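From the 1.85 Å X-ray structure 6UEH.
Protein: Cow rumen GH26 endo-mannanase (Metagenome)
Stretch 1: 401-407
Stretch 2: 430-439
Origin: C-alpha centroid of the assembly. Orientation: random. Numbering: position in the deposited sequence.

Stretch 1, residues 401-407: GPNLDAE
Stretch 2 430-439: DSIPGVDNLI

Two segments of one chain, 401-407 without regular secondary structure and 430-439 running from loop into a helix at Val-435, bury 388 Å² between them. They run side by side in the same direction: Pro-402 CA lies 5.6 Å from Ser-431 CA, and Leu-404 CA 4.2 Å from Pro-433 CA. Leu-404 (phi/psi -89/7, chi1 m, chi2 t) is the hub. Leu-404 O accepts two nearly linear hydrogen bonds, from Gly-434 N (2.9 Å) and Asn-437 ND2 (2.8 Å), so it ties down both the N-cap residue and the first helical turn; Asn-437 is m at chi1, with chi2 -27°. The Leu-404 side chain leaves sideways, its CD2 3.7 Å from Ile-432 O. Ala-406 (-78/-13) points its CB toward the helix, 3.9 Å from Asn-437 CB, and makes an apolar contact with Leu-438 CD2 at 4.0 Å; its CA sits 3.9 Å from Pro-433 CB. Ser-431 (-71/134, chi1 m) points toward the first stretch, where its OG accepts a hydrogen bond from Asn-403 N (2.9 Å). Asn-403 (-104/104, chi1 t) turns its side chain back on its own segment: OD1 receives Asp-405 N at 3.0 Å, and Asp-405 OD1 (chi1 t) in turn receives Glu-407 N at 2.8 Å, bracing the loop.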

# COMPACT_ATOMS: atom_id res chain seq x y z
N GLY A 401 -11.06 -17.33 -6.59
CA GLY A 401 -11.52 -17.24 -5.22
C GLY A 401 -10.75 -16.23 -4.40
O GLY A 401 -9.82 -15.59 -4.91
N PRO A 402 -11.13 -16.07 -3.13
CA PRO A 402 -10.50 -15.10 -2.23
C PRO A 402 -9.00 -15.30 -2.08
O PRO A 402 -8.51 -16.43 -1.99
CB PRO A 402 -11.21 -15.36 -0.90
CG PRO A 402 -12.54 -15.89 -1.29
CD PRO A 402 -12.28 -16.75 -2.49
N ASN A 403 -8.27 -14.19 -2.09
CA ASN A 403 -6.85 -14.18 -1.81
C ASN A 403 -6.64 -13.65 -0.39
O ASN A 403 -6.74 -12.45 -0.15
CB ASN A 403 -6.09 -13.33 -2.83
CG ASN A 403 -4.58 -13.44 -2.70
OD1 ASN A 403 -4.07 -13.79 -1.64
ND2 ASN A 403 -3.87 -13.15 -3.78
N LEU A 404 -6.35 -14.55 0.54
CA LEU A 404 -6.24 -14.19 1.95
C LEU A 404 -4.84 -13.75 2.36
O LEU A 404 -4.58 -13.52 3.55
CB LEU A 404 -6.70 -15.36 2.83
CG LEU A 404 -8.15 -15.79 2.62
CD1 LEU A 404 -8.51 -16.94 3.55
CD2 LEU A 404 -9.10 -14.62 2.83
N ASP A 405 -3.94 -13.62 1.39
CA ASP A 405 -2.55 -13.22 1.62
C ASP A 405 -2.46 -11.85 2.28
O ASP A 405 -3.15 -10.91 1.88
CB ASP A 405 -1.78 -13.22 0.29
CG ASP A 405 -0.27 -13.28 0.48
OD1 ASP A 405 0.26 -12.67 1.43
OD2 ASP A 405 0.39 -13.95 -0.35
N ALA A 406 -1.62 -11.74 3.30
CA ALA A 406 -1.45 -10.48 4.01
C ALA A 406 -0.59 -9.49 3.23
O ALA A 406 -0.54 -8.30 3.55
CB ALA A 406 -0.85 -10.72 5.39
N GLU A 407 0.09 -9.99 2.19
CA GLU A 407 1.01 -9.21 1.37
C GLU A 407 2.00 -8.43 2.24
O GLU A 407 2.28 -7.26 1.99
CB GLU A 407 0.25 -8.26 0.44
CG GLU A 407 -0.65 -8.96 -0.58
CD GLU A 407 0.11 -9.63 -1.72
OE1 GLU A 407 1.36 -9.63 -1.70
OE2 GLU A 407 -0.54 -10.15 -2.65
N ASP A 430 -9.72 -6.04 -3.42
CA ASP A 430 -10.78 -7.00 -3.67
C ASP A 430 -10.91 -7.81 -2.39
O ASP A 430 -11.71 -7.46 -1.53
CB ASP A 430 -10.50 -7.89 -4.91
CG ASP A 430 -9.03 -8.23 -5.09
OD1 ASP A 430 -8.27 -8.22 -4.09
OD2 ASP A 430 -8.64 -8.53 -6.24
N SER A 431 -10.11 -8.86 -2.26
CA SER A 431 -10.13 -9.67 -1.05
C SER A 431 -9.53 -8.92 0.14
O SER A 431 -8.49 -8.29 0.03
CB SER A 431 -9.36 -10.98 -1.26
OG SER A 431 -10.04 -11.84 -2.16
N ILE A 432 -10.22 -8.99 1.28
CA ILE A 432 -9.62 -8.59 2.55
C ILE A 432 -8.71 -9.73 2.99
O ILE A 432 -9.12 -10.89 2.97
CB ILE A 432 -10.67 -8.33 3.64
CG1 ILE A 432 -11.70 -7.30 3.16
CG2 ILE A 432 -10.01 -7.88 4.93
CD1 ILE A 432 -12.94 -7.26 4.02
N PRO A 433 -7.46 -9.41 3.38
CA PRO A 433 -6.55 -10.46 3.85
C PRO A 433 -7.14 -11.24 5.03
O PRO A 433 -7.98 -10.71 5.76
CB PRO A 433 -5.30 -9.68 4.28
CG PRO A 433 -5.34 -8.43 3.46
CD PRO A 433 -6.80 -8.09 3.32
N GLY A 434 -6.70 -12.49 5.20
CA GLY A 434 -7.12 -13.30 6.33
C GLY A 434 -6.62 -12.66 7.61
O GLY A 434 -5.47 -12.24 7.70
N VAL A 435 -7.49 -12.60 8.61
CA VAL A 435 -7.17 -11.90 9.85
C VAL A 435 -6.02 -12.60 10.58
O VAL A 435 -5.21 -11.95 11.24
CB VAL A 435 -8.41 -11.77 10.77
CG1 VAL A 435 -8.85 -13.13 11.31
CG2 VAL A 435 -8.13 -10.80 11.90
N ASP A 436 -5.94 -13.92 10.45
CA ASP A 436 -4.87 -14.68 11.08
C ASP A 436 -3.53 -14.37 10.42
O ASP A 436 -2.51 -14.28 11.09
CB ASP A 436 -5.16 -16.19 11.02
CG ASP A 436 -6.36 -16.58 11.86
OD1 ASP A 436 -6.57 -15.97 12.93
OD2 ASP A 436 -7.10 -17.50 11.45
N ASN A 437 -3.55 -14.21 9.10
CA ASN A 437 -2.33 -13.86 8.37
C ASN A 437 -1.83 -12.47 8.77
O ASN A 437 -0.62 -12.25 8.89
CB ASN A 437 -2.56 -13.92 6.86
CG ASN A 437 -2.74 -15.35 6.36
OD1 ASN A 437 -2.22 -16.29 6.96
ND2 ASN A 437 -3.47 -15.50 5.26
N LEU A 438 -2.76 -11.54 8.97
CA LEU A 438 -2.42 -10.18 9.38
C LEU A 438 -1.74 -10.16 10.74
O LEU A 438 -0.75 -9.46 10.95
CB LEU A 438 -3.67 -9.30 9.41
CG LEU A 438 -4.36 -8.99 8.08
CD1 LEU A 438 -5.63 -8.19 8.32
CD2 LEU A 438 -3.42 -8.24 7.15
N ILE A 439 -2.28 -10.94 11.67
CA ILE A 439 -1.78 -10.96 13.04
C ILE A 439 -0.44 -11.68 13.16
O ILE A 439 0.51 -11.16 13.73
CB ILE A 439 -2.81 -11.62 13.99
CG1 ILE A 439 -4.11 -10.80 14.00
CG2 ILE A 439 -2.23 -11.75 15.39
CD1 ILE A 439 -5.25 -11.47 14.73